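Long-range contacts in alkylhalidase CmlS (Streptomyces venezuelae, PDB 3I3L), which is a flavin-dependent halogenase of chloramphenicol biosynthesis that carries its FAD covalently attached to an aspartate: residues Q523-L528 against K536-R541; F96-D101 against S228-D233. All blocks are in the same frame, centred on the assembly; numbering follows the deposited sequence.

Interaction 1: residues Q523-L528 against K536-R541; sequences QIFQDL and KTLVKR
Ile524 lies against the side chain of Arg541, its CB over one face of the guanidinium and its CG1 3.9 Å from Arg541 NH2. The two chains run past each other in opposite directions, and Ile524 CD1 comes to 3.3 Å from the backbone Arg541 O. One turn further along, Asp527 takes the charged end. Arg541 NH2 and NH1 both donate to the single oxygen Asp527 OD2, NH2 at 2.9 Å in a fairly straight bond (160°) and NH1 at 3.2 Å in a more bent one. OD2 lies in the guanidinium plane but is approached on its anti side. The bridge is end-on and forked, both nitrogens sharing one oxygen; the carboxylate is turned 50° from the guanidinium plane. Bends at the second and third torsions fold the arginine chain back alongside Ile524 to reach the acid. Next to the salt bridge the contact is apolar. Leu538, its CG anti to the backbone N, turns its end toward the other helix; its CD1 meets Ile524 CG2 at 3.7 Å and Phe525 CE1 at 3.8 Å, while its CD2 reaches Leu528 CD1. The pair is a helical hairpin within the C-terminal region of the halogenase, its segments nearly antiparallel at 161° with axes 10.8 Å apart. Phe533 in the connecting turn packs on Asp527, Leu528 and Leu538; helix 551-560 brings Leu558 to Phe525 and Val555 to Leu538, and strands 473-478 and 564-568 close over the leucines with Phe476 and Leu564.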
ATOM      1  N   GLN A 523     -12.989   1.506  30.890  1.00 46.29           N
ATOM      2  CA  GLN A 523     -13.173   2.253  32.123  1.00 46.85           C
ATOM      3  C   GLN A 523     -12.134   3.331  32.278  1.00 45.67           C
ATOM      4  O   GLN A 523     -12.465   4.479  32.614  1.00 45.54           O
ATOM      5  CB  GLN A 523     -13.121   1.325  33.315  1.00 48.20           C
ATOM      6  CG  GLN A 523     -14.446   0.653  33.549  1.00 52.39           C
ATOM      7  CD  GLN A 523     -15.409   1.578  34.267  1.00 55.97           C
ATOM      8  OE1 GLN A 523     -15.168   2.801  34.397  1.00 54.56           O
ATOM      9  NE2 GLN A 523     -16.511   1.007  34.739  1.00 55.97           N
ATOM     10  N   ILE A 524     -10.888   2.977  31.989  1.00 43.36           N
ATOM     11  CA  ILE A 524      -9.845   3.967  31.937  1.00 42.96           C
ATOM     12  C   ILE A 524     -10.309   5.223  31.198  1.00 41.98           C
ATOM     13  O   ILE A 524     -10.166   6.339  31.712  1.00 42.65           O
ATOM     14  CB  ILE A 524      -8.554   3.435  31.294  1.00 42.82           C
ATOM     15  CG1 ILE A 524      -8.040   2.224  32.103  1.00 43.43           C
ATOM     16  CG2 ILE A 524      -7.539   4.583  31.150  1.00 41.82           C
ATOM     17  CD1 ILE A 524      -6.707   1.638  31.646  1.00 42.15           C
ATOM     18  N   PHE A 525     -10.911   5.041  30.026  1.00 40.60           N
ATOM     19  CA  PHE A 525     -11.162   6.175  29.143  1.00 39.33           C
ATOM     20  C   PHE A 525     -12.410   6.957  29.486  1.00 38.86           C
ATOM     21  O   PHE A 525     -12.491   8.151  29.202  1.00 39.10           O
ATOM     22  CB  PHE A 525     -11.070   5.768  27.664  1.00 39.53           C
ATOM     23  CG  PHE A 525      -9.672   5.356  27.269  1.00 40.24           C
ATOM     24  CD1 PHE A 525      -8.715   6.313  26.942  1.00 40.72           C
ATOM     25  CD2 PHE A 525      -9.293   4.015  27.307  1.00 41.15           C
ATOM     26  CE1 PHE A 525      -7.379   5.941  26.632  1.00 40.47           C
ATOM     27  CE2 PHE A 525      -7.998   3.644  26.995  1.00 42.93           C
ATOM     28  CZ  PHE A 525      -7.030   4.611  26.663  1.00 41.58           C
ATOM     29  N   GLN A 526     -13.362   6.283  30.113  1.00 38.74           N
ATOM     30  CA  GLN A 526     -14.525   6.917  30.717  1.00 39.71           C
ATOM     31  C   GLN A 526     -14.098   7.855  31.878  1.00 39.10           C
ATOM     32  O   GLN A 526     -14.549   8.982  31.990  1.00 39.20           O
ATOM     33  CB  GLN A 526     -15.456   5.831  31.267  1.00 40.19           C
ATOM     34  CG  GLN A 526     -16.787   6.403  31.751  1.00 42.10           C
ATOM     35  CD  GLN A 526     -17.460   7.118  30.624  1.00 45.56           C
ATOM     36  OE1 GLN A 526     -17.662   6.543  29.536  1.00 48.42           O
ATOM     37  NE2 GLN A 526     -17.811   8.383  30.841  1.00 47.61           N
ATOM     38  N   ASP A 527     -13.194   7.364  32.713  1.00 39.13           N
ATOM     39  CA  ASP A 527     -12.617   8.150  33.804  1.00 39.20           C
ATOM     40  C   ASP A 527     -11.883   9.336  33.220  1.00 38.69           C
ATOM     41  O   ASP A 527     -12.044  10.475  33.692  1.00 38.73           O
ATOM     42  CB  ASP A 527     -11.653   7.301  34.644  1.00 39.50           C
ATOM     43  CG  ASP A 527     -12.358   6.200  35.449  1.00 41.24           C
ATOM     44  OD1 ASP A 527     -13.579   6.287  35.687  1.00 45.65           O
ATOM     45  OD2 ASP A 527     -11.680   5.240  35.874  1.00 42.78           O
ATOM     46  N   LEU A 528     -11.119   9.090  32.157  1.00 37.35           N
ATOM     47  CA  LEU A 528     -10.447  10.182  31.463  1.00 35.96           C
ATOM     48  C   LEU A 528     -11.462  11.240  30.971  1.00 35.98           C
ATOM     49  O   LEU A 528     -11.235  12.441  31.108  1.00 35.41           O
ATOM     50  CB  LEU A 528      -9.570   9.660  30.311  1.00 35.08           C
ATOM     51  CG  LEU A 528      -8.677  10.671  29.623  1.00 34.14           C
ATOM     52  CD1 LEU A 528      -7.421   9.963  29.033  1.00 35.82           C
ATOM     53  CD2 LEU A 528      -9.399  11.501  28.522  1.00 34.78           C
ATOM     54  N   LYS A 536       0.809  11.116  32.297  1.00 36.45           N
ATOM     55  CA  LYS A 536       1.362  10.276  33.353  1.00 37.67           C
ATOM     56  C   LYS A 536       0.312   9.335  33.944  1.00 36.27           C
ATOM     57  O   LYS A 536       0.574   8.160  34.139  1.00 37.06           O
ATOM     58  CB  LYS A 536       2.024  11.146  34.452  1.00 38.49           C
ATOM     59  CG  LYS A 536       3.339  11.793  34.004  1.00 40.83           C
ATOM     60  CD  LYS A 536       3.760  12.906  34.995  1.00 43.77           C
ATOM     61  CE  LYS A 536       5.045  13.582  34.500  1.00 48.74           C
ATOM     62  NZ  LYS A 536       5.582  14.545  35.499  1.00 48.92           N
ATOM     63  N   THR A 537      -0.886   9.846  34.231  1.00 36.41           N
ATOM     64  CA  THR A 537      -1.906   9.001  34.792  1.00 36.08           C
ATOM     65  C   THR A 537      -2.351   7.953  33.780  1.00 37.13           C
ATOM     66  O   THR A 537      -2.582   6.788  34.111  1.00 38.57           O
ATOM     67  CB  THR A 537      -3.162   9.800  35.245  1.00 36.57           C
ATOM     68  OG1 THR A 537      -2.822  10.728  36.305  1.00 36.13           O
ATOM     69  CG2 THR A 537      -4.235   8.794  35.740  1.00 35.78           C
ATOM     70  N   LEU A 538      -2.529   8.371  32.539  1.00 38.83           N
ATOM     71  CA  LEU A 538      -2.977   7.432  31.506  1.00 39.04           C
ATOM     72  C   LEU A 538      -1.985   6.242  31.348  1.00 39.20           C
ATOM     73  O   LEU A 538      -2.376   5.074  31.361  1.00 39.31           O
ATOM     74  CB  LEU A 538      -3.157   8.180  30.189  1.00 38.30           C
ATOM     75  CG  LEU A 538      -3.738   7.361  29.022  1.00 37.43           C
ATOM     76  CD1 LEU A 538      -4.891   6.458  29.419  1.00 32.34           C
ATOM     77  CD2 LEU A 538      -4.149   8.323  27.938  1.00 36.19           C
ATOM     78  N   VAL A 539      -0.708   6.543  31.244  1.00 40.70           N
ATOM     79  CA  VAL A 539       0.320   5.479  31.145  1.00 43.01           C
ATOM     80  C   VAL A 539       0.223   4.516  32.306  1.00 43.28           C
ATOM     81  O   VAL A 539       0.223   3.287  32.118  1.00 45.32           O
ATOM     82  CB  VAL A 539       1.731   6.079  31.045  1.00 43.14           C
ATOM     83  CG1 VAL A 539       2.850   4.979  31.178  1.00 45.06           C
ATOM     84  CG2 VAL A 539       1.829   6.840  29.771  1.00 43.54           C
ATOM     85  N   LYS A 540       0.079   5.058  33.503  1.00 42.74           N
ATOM     86  CA  LYS A 540       0.000   4.219  34.692  1.00 44.29           C
ATOM     87  C   LYS A 540      -1.220   3.304  34.700  1.00 44.42           C
ATOM     88  O   LYS A 540      -1.120   2.126  35.012  1.00 45.36           O
ATOM     89  CB  LYS A 540       0.095   5.076  35.974  1.00 44.11           C
ATOM     90  CG  LYS A 540      -0.632   4.452  37.202  1.00 49.70           C
ATOM     91  CD  LYS A 540       0.115   4.682  38.542  1.00 54.04           C
ATOM     92  CE  LYS A 540      -0.854   4.471  39.775  1.00 58.13           C
ATOM     93  NZ  LYS A 540      -2.140   5.307  39.716  1.00 48.56           N
ATOM     94  N   ARG A 541      -2.373   3.865  34.382  1.00 44.99           N
ATOM     95  CA  ARG A 541      -3.593   3.107  34.328  1.00 44.33           C
ATOM     96  C   ARG A 541      -3.519   2.003  33.263  1.00 45.17           C
ATOM     97  O   ARG A 541      -4.040   0.906  33.455  1.00 43.65           O
ATOM     98  CB  ARG A 541      -4.748   4.040  33.983  1.00 44.57           C
ATOM     99  CG  ARG A 541      -5.138   4.994  35.081  1.00 43.85           C
ATOM    100  CD  ARG A 541      -5.882   4.297  36.207  1.00 44.06           C
ATOM    101  NE  ARG A 541      -7.133   3.633  35.808  1.00 46.24           N
ATOM    102  CZ  ARG A 541      -8.351   4.201  35.828  1.00 46.03           C
ATOM    103  NH1 ARG A 541      -8.527   5.467  36.161  1.00 45.90           N
ATOM    104  NH2 ARG A 541      -9.406   3.520  35.476  1.00 44.06           N
TER

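Interaction 2: residues F96-D101 against S228-D233; sequences FLWGQD and SITFED
Leu97 and Ile229 lie side by side and point the same way, CD1 of Leu97 3.8 Å from CD1 of Ile229. In the backbone, Leu97 N donates to Ser228 O at 2.8 Å, and Thr230 N returns a bond to Leu97 O at 3.1 Å. Phe96 and Ser228 project from the other face of the sheet, with Phe96 CE1 3.6 Å from Ser228 OG. These parallel bridges join the C-terminal end of strand 89-97 to strand 226-231 in the mixed sheet of the FAD-binding domain, distant in sequence but adjacent in the fold. Beyond the last bridge the first chain leaves the sheet, and Thr230 follows it with its side chain: OG1, between the backbone N and the carbonyl carbon (chi1 66°), accepts from Gly99 N at 2.9 Å, while CG2 is placed over one face of the Trp98 six-membered ring, a CH-pi contact whose closeness is doubtful as modelled. A second shell fixes both groups. Trp98 NE1 bonds to Phe377 O on helix 352-382, whose Ala381 also touches Trp98 and Thr230. Glu385 OE2 bonds to both Thr230 OG1 and Gln100 NE2, and Thr384 OG1 to Gln100 N. Phe96 stacks on Trp105 of the antiparallel neighbour 105-108.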
ATOM      1  N   PHE A  96      14.922   8.323  -2.729  1.00 29.80           N
ATOM      2  CA  PHE A  96      14.212   9.380  -3.438  1.00 31.29           C
ATOM      3  C   PHE A  96      15.106  10.575  -3.720  1.00 32.71           C
ATOM      4  O   PHE A  96      15.762  11.099  -2.797  1.00 34.83           O
ATOM      5  CB  PHE A  96      13.004   9.815  -2.612  1.00 30.30           C
ATOM      6  CG  PHE A  96      11.962   8.773  -2.517  1.00 31.87           C
ATOM      7  CD1 PHE A  96      10.914   8.730  -3.415  1.00 34.84           C
ATOM      8  CD2 PHE A  96      12.054   7.790  -1.571  1.00 37.54           C
ATOM      9  CE1 PHE A  96       9.967   7.740  -3.365  1.00 34.55           C
ATOM     10  CE2 PHE A  96      11.090   6.769  -1.509  1.00 39.20           C
ATOM     11  CZ  PHE A  96      10.039   6.755  -2.399  1.00 34.62           C
ATOM     12  N   LEU A  97      15.158  10.994  -4.990  1.00 32.76           N
ATOM     13  CA  LEU A  97      15.834  12.264  -5.332  1.00 32.79           C
ATOM     14  C   LEU A  97      14.741  13.220  -5.685  1.00 31.01           C
ATOM     15  O   LEU A  97      14.255  13.194  -6.807  1.00 31.00           O
ATOM     16  CB  LEU A  97      16.844  12.111  -6.479  1.00 33.17           C
ATOM     17  CG  LEU A  97      17.797  10.914  -6.309  1.00 36.70           C
ATOM     18  CD1 LEU A  97      18.903  10.945  -7.360  1.00 41.28           C
ATOM     19  CD2 LEU A  97      18.396  10.856  -4.924  1.00 39.67           C
ATOM     20  N   TRP A  98      14.340  14.035  -4.703  1.00 29.46           N
ATOM     21  CA  TRP A  98      12.986  14.596  -4.672  1.00 29.89           C
ATOM     22  C   TRP A  98      12.964  16.111  -4.662  1.00 31.03           C
ATOM     23  O   TRP A  98      13.133  16.747  -3.618  1.00 28.82           O
ATOM     24  CB  TRP A  98      12.195  14.039  -3.444  1.00 30.64           C
ATOM     25  CG  TRP A  98      10.722  14.069  -3.713  1.00 28.97           C
ATOM     26  CD1 TRP A  98       9.804  14.871  -3.121  1.00 29.60           C
ATOM     27  CD2 TRP A  98      10.020  13.279  -4.668  1.00 25.53           C
ATOM     28  NE1 TRP A  98       8.557  14.628  -3.644  1.00 30.16           N
ATOM     29  CE2 TRP A  98       8.672  13.669  -4.620  1.00 27.44           C
ATOM     30  CE3 TRP A  98      10.406  12.282  -5.567  1.00 26.84           C
ATOM     31  CZ2 TRP A  98       7.693  13.100  -5.440  1.00 26.23           C
ATOM     32  CZ3 TRP A  98       9.434  11.728  -6.404  1.00 27.70           C
ATOM     33  CH2 TRP A  98       8.087  12.130  -6.314  1.00 27.32           C
ATOM     34  N   GLY A  99      12.753  16.686  -5.840  1.00 31.75           N
ATOM     35  CA  GLY A  99      12.930  18.112  -6.016  1.00 33.67           C
ATOM     36  C   GLY A  99      14.307  18.387  -6.559  1.00 35.78           C
ATOM     37  O   GLY A  99      15.114  17.437  -6.721  1.00 35.99           O
ATOM     38  N   GLN A 100      14.595  19.662  -6.866  1.00 35.63           N
ATOM     39  CA  GLN A 100      15.919  19.999  -7.435  1.00 35.93           C
ATOM     40  C   GLN A 100      16.805  20.505  -6.329  1.00 35.96           C
ATOM     41  O   GLN A 100      16.312  21.118  -5.371  1.00 35.66           O
ATOM     42  CB  GLN A 100      15.786  21.029  -8.575  1.00 36.39           C
ATOM     43  CG  GLN A 100      15.007  20.482  -9.813  1.00 36.18           C
ATOM     44  CD  GLN A 100      15.721  19.309 -10.474  1.00 38.54           C
ATOM     45  OE1 GLN A 100      16.935  19.362 -10.723  1.00 41.48           O
ATOM     46  NE2 GLN A 100      14.987  18.220 -10.720  1.00 35.03           N
ATOM     47  N   ASP A 101      18.105  20.205  -6.424  1.00 37.28           N
ATOM     48  CA  ASP A 101      19.066  20.601  -5.375  1.00 39.12           C
ATOM     49  C   ASP A 101      18.620  20.262  -3.971  1.00 39.61           C
ATOM     50  O   ASP A 101      18.676  21.099  -3.050  1.00 40.13           O
ATOM     51  CB  ASP A 101      19.344  22.090  -5.494  1.00 40.74           C
ATOM     52  CG  ASP A 101      20.117  22.404  -6.748  1.00 47.45           C
ATOM     53  OD1 ASP A 101      21.350  22.062  -6.745  1.00 53.97           O
ATOM     54  OD2 ASP A 101      19.492  22.924  -7.730  1.00 49.45           O
ATOM     55  N   SER A 228      13.575   6.828  -7.066  1.00 31.49           N
ATOM     56  CA  SER A 228      12.521   7.665  -7.677  1.00 30.36           C
ATOM     57  C   SER A 228      13.076   9.078  -7.776  1.00 29.11           C
ATOM     58  O   SER A 228      13.579   9.621  -6.803  1.00 29.71           O
ATOM     59  CB  SER A 228      11.226   7.688  -6.871  1.00 29.65           C
ATOM     60  OG  SER A 228      10.745   6.384  -6.571  1.00 30.15           O
ATOM     61  N   ILE A 229      12.991   9.662  -8.965  1.00 28.87           N
ATOM     62  CA  ILE A 229      13.781  10.859  -9.289  1.00 27.50           C
ATOM     63  C   ILE A 229      12.944  11.831 -10.075  1.00 27.83           C
ATOM     64  O   ILE A 229      12.404  11.503 -11.125  1.00 26.97           O
ATOM     65  CB  ILE A 229      15.010  10.492 -10.121  1.00 29.01           C
ATOM     66  CG1 ILE A 229      15.806   9.393  -9.406  1.00 25.97           C
ATOM     67  CG2 ILE A 229      15.855  11.749 -10.482  1.00 26.16           C
ATOM     68  CD1 ILE A 229      17.134   8.983 -10.101  1.00 26.23           C
ATOM     69  N   THR A 230      12.746  13.000  -9.493  1.00 27.37           N
ATOM     70  CA  THR A 230      11.918  14.011 -10.102  1.00 27.58           C
ATOM     71  C   THR A 230      12.682  14.746 -11.231  1.00 28.04           C
ATOM     72  O   THR A 230      13.882  14.949 -11.141  1.00 26.40           O
ATOM     73  CB  THR A 230      11.392  15.019  -9.096  1.00 28.79           C
ATOM     74  OG1 THR A 230      12.479  15.783  -8.540  1.00 27.54           O
ATOM     75  CG2 THR A 230      10.621  14.292  -7.969  1.00 25.64           C
ATOM     76  N   PHE A 231      11.948  15.129 -12.268  1.00 28.11           N
ATOM     77  CA  PHE A 231      12.407  16.092 -13.299  1.00 28.20           C
ATOM     78  C   PHE A 231      11.185  16.944 -13.704  1.00 28.48           C
ATOM     79  O   PHE A 231      10.095  16.838 -13.084  1.00 26.28           O
ATOM     80  CB  PHE A 231      13.016  15.348 -14.499  1.00 27.51           C
ATOM     81  CG  PHE A 231      11.992  14.585 -15.352  1.00 27.69           C
ATOM     82  CD1 PHE A 231      11.680  15.021 -16.633  1.00 26.77           C
ATOM     83  CD2 PHE A 231      11.427  13.373 -14.903  1.00 27.93           C
ATOM     84  CE1 PHE A 231      10.781  14.303 -17.426  1.00 26.44           C
ATOM     85  CE2 PHE A 231      10.515  12.632 -15.693  1.00 24.51           C
ATOM     86  CZ  PHE A 231      10.172  13.121 -16.934  1.00 25.90           C
ATOM     87  N   GLU A 232      11.336  17.766 -14.752  1.00 28.31           N
ATOM     88  CA  GLU A 232      10.325  18.751 -15.122  1.00 27.74           C
ATOM     89  C   GLU A 232       8.931  18.222 -15.314  1.00 25.19           C
ATOM     90  O   GLU A 232       7.986  18.878 -14.912  1.00 24.69           O
ATOM     91  CB  GLU A 232      10.719  19.493 -16.457  1.00 29.69           C
ATOM     92  CG  GLU A 232       9.492  20.362 -16.999  1.00 36.62           C
ATOM     93  CD  GLU A 232       9.821  21.271 -18.225  1.00 47.51           C
ATOM     94  OE1 GLU A 232      10.185  20.751 -19.314  1.00 46.45           O
ATOM     95  OE2 GLU A 232       9.699  22.522 -18.088  1.00 53.26           O
ATOM     96  N   ASP A 233       8.813  17.088 -16.017  1.00 23.80           N
ATOM     97  CA  ASP A 233       7.537  16.567 -16.471  1.00 26.40           C
ATOM     98  C   ASP A 233       7.075  15.349 -15.641  1.00 26.44           C
ATOM     99  O   ASP A 233       6.172  14.591 -16.081  1.00 27.14           O
ATOM    100  CB  ASP A 233       7.588  16.131 -17.971  1.00 26.88           C
ATOM    101  CG  ASP A 233       7.838  17.280 -18.925  1.00 34.18           C
ATOM    102  OD1 ASP A 233       7.187  18.340 -18.784  1.00 33.67           O
ATOM    103  OD2 ASP A 233       8.673  17.080 -19.836  1.00 41.77           O
TER
HETATM  104  O   HOH W   1      15.360  15.232  -9.138  1.00 30.06           O

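The two contacts are separate in space and sequence: their centres are 46 Å apart and their nearest atoms about 33 Å, with interaction 2 complete before interaction 1 begins along the chain. Interaction 2 belongs to the flavin-binding part of the protein, where the Ser228 side chain is about 8 Å from the bound FAD and about 7 Å from that of Ser325, an FAD-binding residue. Interaction 1 lies in the C-terminal region, its centre 34 Å from that of the chain, away from the known FAD-binding residues. Interaction 2 is buried and links residues far apart in sequence; interaction 1 is partly buried and links neighbouring helices, mainly through side chains.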